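Local coordinates for periplasmic molybdate-binding protein (Azotobacter vinelandii, PDB 1ATG) that binds the oxyanions molybdate and tungstate in the periplasm, probably delivering molybdate to an ABC transporter for uptake, at residues K81-S86 and D159-L165; L99-W104 and K133-R139. One frame throughout, in Å; residues are numbered along the deposited sequence. Where two conformers were deposited one is given.

Interaction 1: residues K81-S86 and D159-L165; sequences KLVLWS and DLGFVAL. With ACT (acetate ion), chain C.
A methyl group seated squarely on a phenyl face marks this strand pair: Leu84 CD1 lies 4.2 Å from the centroid of the Phe162 ring, 13° off its normal, a CH-pi contact between partners of a non-hydrogen-bonded pair (CA-CA 4.7 Å). Strands 82-86 and 160-164 run antiparallel at 145°, their axes 4.7 Å apart, in the register Leu82-Ala164, Val83-Val163, Leu84-Phe162, Trp85-Gly161. Val83 N donates to Val163 O (3.0 Å) and Val163 N to Val83 O (2.9 Å); Trp85 N reaches Gly161 O (2.8 Å) and Gly161 N reaches Trp85 O (2.9 Å). Leu165 N to Lys81 O (3.1 Å) adds a main-chain bond at one end; at the other, the Ser86 side chain donates from OG to Asp159 O (2.8 Å). Leu84 (t, p) and Phe162 (chi1 -86°) share one face, where helix 116-127 packs on Leu82 and Phe162. On the other, Val163 CG2 meets Trp85 CB at 3.9 Å, and the indole continues to His150 of helix 146-154. Asp159 N holds an acetate (N to O 2.9 Å), probably from the crystallisation liquor, while the Asp159 side chain forms a salt bridge with Arg105. Ala164 touches Tyr117 of the anion pocket. With the inward-facing main-chain groups of the hydrogen-bonded pairs satisfied and both faces covered by apolar side chains, the ladder suits the buried central sheet of one lobe of a periplasmic binding protein.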
# COMPACT_ATOMS: atom_id res chain seq x y z
N LYS A 81 1.46 6.82 3.14
CA LYS A 81 2.40 7.90 2.95
C LYS A 81 3.43 7.44 1.93
O LYS A 81 4.18 6.49 2.17
CB LYS A 81 3.08 8.23 4.28
CG LYS A 81 3.95 9.47 4.29
CD LYS A 81 4.16 9.98 5.71
CE LYS A 81 4.92 11.30 5.70
NZ LYS A 81 4.88 11.97 7.03
N LEU A 82 3.45 8.13 0.81
CA LEU A 82 4.40 7.81 -0.26
C LEU A 82 5.80 8.27 0.11
O LEU A 82 6.00 9.36 0.68
CB LEU A 82 3.96 8.57 -1.52
CG LEU A 82 4.81 8.32 -2.76
CD1 LEU A 82 4.67 6.90 -3.29
CD2 LEU A 82 4.38 9.31 -3.84
N VAL A 83 6.80 7.46 -0.24
CA VAL A 83 8.18 7.82 0.02
C VAL A 83 9.05 7.54 -1.19
O VAL A 83 8.90 6.47 -1.83
CB VAL A 83 8.80 7.04 1.20
CG1 VAL A 83 10.05 7.76 1.69
CG2 VAL A 83 7.85 6.82 2.37
N LEU A 84 9.92 8.47 -1.54
CA LEU A 84 10.99 8.21 -2.50
C LEU A 84 12.15 7.66 -1.66
O LEU A 84 12.58 8.31 -0.68
CB LEU A 84 11.42 9.49 -3.19
CG LEU A 84 12.61 9.31 -4.15
CD1 LEU A 84 12.24 8.44 -5.34
CD2 LEU A 84 13.11 10.67 -4.61
N TRP A 85 12.62 6.47 -1.99
CA TRP A 85 13.61 5.80 -1.17
C TRP A 85 14.75 5.30 -2.04
O TRP A 85 14.59 4.96 -3.20
CB TRP A 85 12.91 4.59 -0.50
CG TRP A 85 13.74 3.81 0.47
CD1 TRP A 85 14.50 4.29 1.50
CD2 TRP A 85 13.91 2.38 0.48
NE1 TRP A 85 15.11 3.25 2.16
CE2 TRP A 85 14.77 2.07 1.56
CE3 TRP A 85 13.40 1.33 -0.28
CZ2 TRP A 85 15.13 0.77 1.87
CZ3 TRP A 85 13.77 0.04 0.04
CH2 TRP A 85 14.62 -0.24 1.12
N SER A 86 15.92 5.24 -1.42
CA SER A 86 17.06 4.54 -1.96
C SER A 86 17.69 3.73 -0.82
O SER A 86 17.76 4.22 0.32
CB SER A 86 18.12 5.45 -2.57
OG SER A 86 19.25 4.70 -3.03
N ASP A 159 18.18 2.03 -8.23
CA ASP A 159 18.79 3.05 -7.38
C ASP A 159 17.73 3.77 -6.55
O ASP A 159 17.99 4.05 -5.39
CB ASP A 159 19.55 4.06 -8.25
CG ASP A 159 20.87 3.54 -8.80
OD1 ASP A 159 21.52 2.68 -8.16
OD2 ASP A 159 21.30 4.03 -9.86
N LEU A 160 16.60 4.09 -7.16
CA LEU A 160 15.52 4.79 -6.48
C LEU A 160 14.24 3.97 -6.57
O LEU A 160 14.08 3.20 -7.52
CB LEU A 160 15.24 6.14 -7.14
CG LEU A 160 16.38 7.15 -7.20
CD1 LEU A 160 15.87 8.44 -7.83
CD2 LEU A 160 16.98 7.44 -5.83
N GLY A 161 13.29 4.27 -5.68
CA GLY A 161 11.97 3.66 -5.81
C GLY A 161 10.94 4.48 -5.06
O GLY A 161 11.24 5.15 -4.08
N PHE A 162 9.70 4.39 -5.55
CA PHE A 162 8.55 4.95 -4.84
C PHE A 162 7.87 3.82 -4.09
O PHE A 162 7.39 2.84 -4.68
CB PHE A 162 7.57 5.64 -5.79
CG PHE A 162 7.89 7.07 -6.10
CD1 PHE A 162 7.95 8.02 -5.09
CD2 PHE A 162 8.14 7.49 -7.40
CE1 PHE A 162 8.22 9.34 -5.37
CE2 PHE A 162 8.40 8.81 -7.69
CZ PHE A 162 8.45 9.75 -6.68
N VAL A 163 7.91 3.91 -2.75
CA VAL A 163 7.44 2.85 -1.88
C VAL A 163 6.50 3.37 -0.81
O VAL A 163 6.25 4.58 -0.72
CB VAL A 163 8.64 2.12 -1.22
CG1 VAL A 163 9.63 1.56 -2.25
CG2 VAL A 163 9.38 3.04 -0.26
N ALA A 164 5.96 2.48 -0.01
CA ALA A 164 5.10 2.84 1.11
C ALA A 164 5.98 3.03 2.34
O ALA A 164 6.89 2.25 2.61
CB ALA A 164 4.09 1.74 1.36
N LEU A 165 5.63 3.99 3.18
CA LEU A 165 6.40 4.20 4.42
C LEU A 165 6.43 2.95 5.27
O LEU A 165 7.45 2.59 5.86
CB LEU A 165 5.81 5.38 5.19
CG LEU A 165 6.46 5.68 6.55
CD1 LEU A 165 7.95 5.89 6.44
CD2 LEU A 165 5.80 6.91 7.19
C ACT C . 19.76 0.73 -11.24
O ACT C . 19.01 1.68 -10.94
OXT ACT C . 19.90 0.37 -12.44
CH3 ACT C . 20.56 0.02 -10.20
O HOH W 1 2.41 4.08 3.46

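Interaction 2: residues L99-W104 and K133-R139; sequences LAGNGW and KLTAQER
Arg139, Trp104 and Leu134 carry most of this contact between segment 99-104 (3-10 at 99-100, then loop) and the end of helix 131-136. Arg139 (chi1 m, chi2 t, chi3 p) lays its guanidinium over the Trp104 indole, CZ standing 3.9 Å from the centroid of the six-membered ring and 10° off its normal: a cation-pi contact. Its NH2 donates to Gly101 O and to Trp104 O, both at 3.0 Å, and NH1 to Gln137 OE1 at 2.9 Å and weakly to Asn102 OD1 at 3.0 Å. Trp104 takes chi1 p and chi2 -85°; its NE1 bonds to Val98 O, and CH2 meets Leu134 CD2 at 3.7 Å. Lys133 NZ donates to Gln137 OE1 (2.9 Å). One water joins Lys133 NZ (2.6 Å) to Leu99 O (2.7 Å) and Gly101 O (2.8 Å); another joins Lys133 NZ (2.7 Å) to Asn102 OD1 (2.6 Å) and Gln137 NE2 (2.6 Å). The backbones stay apart, with CA-CA 9.0 Å for both Ala100-Leu134 and Trp104-Arg139. Glu138, at phi 59° and psi 36°, turns the chain: Glu138 N bonds to Thr135 O (3.0 Å) and Arg139 N to Leu134 O (3.0 Å), the C-terminal end of a helix closed by a Schellman motif.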
# COMPACT_ATOMS: atom_id res chain seq x y z
N LEU A 99 15.62 13.74 -8.16
CA LEU A 99 14.83 13.28 -9.29
C LEU A 99 15.10 13.99 -10.60
O LEU A 99 14.88 13.43 -11.67
CB LEU A 99 13.34 13.42 -8.96
CG LEU A 99 12.83 12.40 -7.94
CD1 LEU A 99 11.42 12.79 -7.50
CD2 LEU A 99 12.84 10.99 -8.51
N ALA A 100 15.50 15.26 -10.54
CA ALA A 100 15.74 16.04 -11.74
C ALA A 100 17.15 15.87 -12.29
O ALA A 100 17.45 16.42 -13.36
CB ALA A 100 15.47 17.51 -11.45
N GLY A 101 18.02 15.13 -11.61
CA GLY A 101 19.39 14.95 -12.05
C GLY A 101 19.65 13.59 -12.68
O GLY A 101 18.78 12.74 -12.86
N ASN A 102 20.92 13.40 -13.04
CA ASN A 102 21.37 12.17 -13.69
C ASN A 102 22.33 11.38 -12.82
O ASN A 102 23.12 10.57 -13.32
CB ASN A 102 22.00 12.52 -15.04
CG ASN A 102 21.02 13.19 -15.99
OD1 ASN A 102 19.86 12.80 -16.10
ND2 ASN A 102 21.49 14.22 -16.69
N GLY A 103 22.24 11.53 -11.51
CA GLY A 103 23.07 10.82 -10.55
C GLY A 103 22.54 9.47 -10.10
O GLY A 103 22.93 8.93 -9.06
N TRP A 104 21.69 8.84 -10.90
CA TRP A 104 21.09 7.55 -10.59
C TRP A 104 20.62 6.97 -11.91
O TRP A 104 20.41 7.71 -12.89
CB TRP A 104 19.94 7.69 -9.60
CG TRP A 104 18.91 8.70 -10.01
CD1 TRP A 104 18.95 10.05 -9.77
CD2 TRP A 104 17.70 8.46 -10.73
NE1 TRP A 104 17.84 10.65 -10.30
CE2 TRP A 104 17.05 9.70 -10.89
CE3 TRP A 104 17.08 7.32 -11.25
CZ2 TRP A 104 15.84 9.81 -11.56
CZ3 TRP A 104 15.89 7.44 -11.91
CH2 TRP A 104 15.25 8.68 -12.06
N LYS A 133 10.18 13.22 -19.33
CA LYS A 133 11.63 13.05 -19.50
C LYS A 133 12.11 11.69 -19.03
O LYS A 133 12.86 11.00 -19.74
CB LYS A 133 12.34 14.17 -18.73
CG LYS A 133 13.85 14.02 -18.55
CD LYS A 133 14.28 14.52 -17.18
CE LYS A 133 15.77 14.78 -17.10
NZ LYS A 133 16.51 13.60 -16.58
N LEU A 134 11.68 11.26 -17.83
CA LEU A 134 12.16 9.98 -17.29
C LEU A 134 11.61 8.81 -18.07
O LEU A 134 12.27 7.76 -18.19
CB LEU A 134 11.84 9.89 -15.80
CG LEU A 134 12.61 10.89 -14.95
CD1 LEU A 134 12.13 10.83 -13.50
CD2 LEU A 134 14.12 10.68 -15.01
N THR A 135 10.43 8.93 -18.65
CA THR A 135 9.87 7.90 -19.50
C THR A 135 10.66 7.81 -20.80
O THR A 135 11.06 6.73 -21.24
CB THR A 135 8.39 8.20 -19.79
OG1 THR A 135 7.65 8.19 -18.56
CG2 THR A 135 7.78 7.17 -20.73
N ALA A 136 10.96 8.96 -21.42
CA ALA A 136 11.73 8.99 -22.66
C ALA A 136 13.13 8.40 -22.47
O ALA A 136 13.67 7.72 -23.36
CB ALA A 136 11.85 10.41 -23.19
N GLN A 137 13.73 8.68 -21.32
CA GLN A 137 15.05 8.17 -20.98
C GLN A 137 15.02 6.72 -20.54
O GLN A 137 16.09 6.16 -20.22
CB GLN A 137 15.66 9.04 -19.88
CG GLN A 137 15.98 10.44 -20.38
CD GLN A 137 16.47 11.36 -19.29
OE1 GLN A 137 16.29 11.11 -18.09
NE2 GLN A 137 17.12 12.44 -19.69
N GLU A 138 13.87 6.09 -20.44
CA GLU A 138 13.72 4.71 -20.02
C GLU A 138 14.29 4.47 -18.63
O GLU A 138 14.87 3.42 -18.30
CB GLU A 138 14.35 3.76 -21.07
CG GLU A 138 13.62 3.87 -22.41
CD GLU A 138 14.04 2.80 -23.39
OE1 GLU A 138 15.25 2.51 -23.49
OE2 GLU A 138 13.15 2.24 -24.07
N ARG A 139 14.13 5.46 -17.76
CA ARG A 139 14.63 5.32 -16.39
C ARG A 139 13.60 4.79 -15.43
O ARG A 139 13.99 4.37 -14.33
CB ARG A 139 15.23 6.65 -15.94
CG ARG A 139 16.52 6.83 -16.75
CD ARG A 139 17.07 8.22 -16.57
NE ARG A 139 17.64 8.45 -15.25
CZ ARG A 139 17.96 9.66 -14.83
NH1 ARG A 139 17.71 10.72 -15.61
NH2 ARG A 139 18.50 9.85 -13.65
O HOH W 2 16.23 13.30 -13.98
O HOH W 3 18.72 13.85 -18.16

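Interaction 1 is a backbone ladder in the core of one lobe, reaching toward the anion pocket; interaction 2 lies farther out, partly buried and away from that pocket, and joins a loop to a helix end through side chains and waters. Regular main-chain pairing thus gives way to an arginine donating to loop carbonyls. Their centres are 16 Å apart, yet they share a hydrophobic seam: Leu160 CD1 lies 3.4 Å from Trp104 CD2, and Leu84 CD2 lies 3.8 Å from Leu99 CG. Trp104 therefore packs against Leu160 as well as Arg139. Both segments of interaction 2 fall, in sequence, between the two strands of interaction 1.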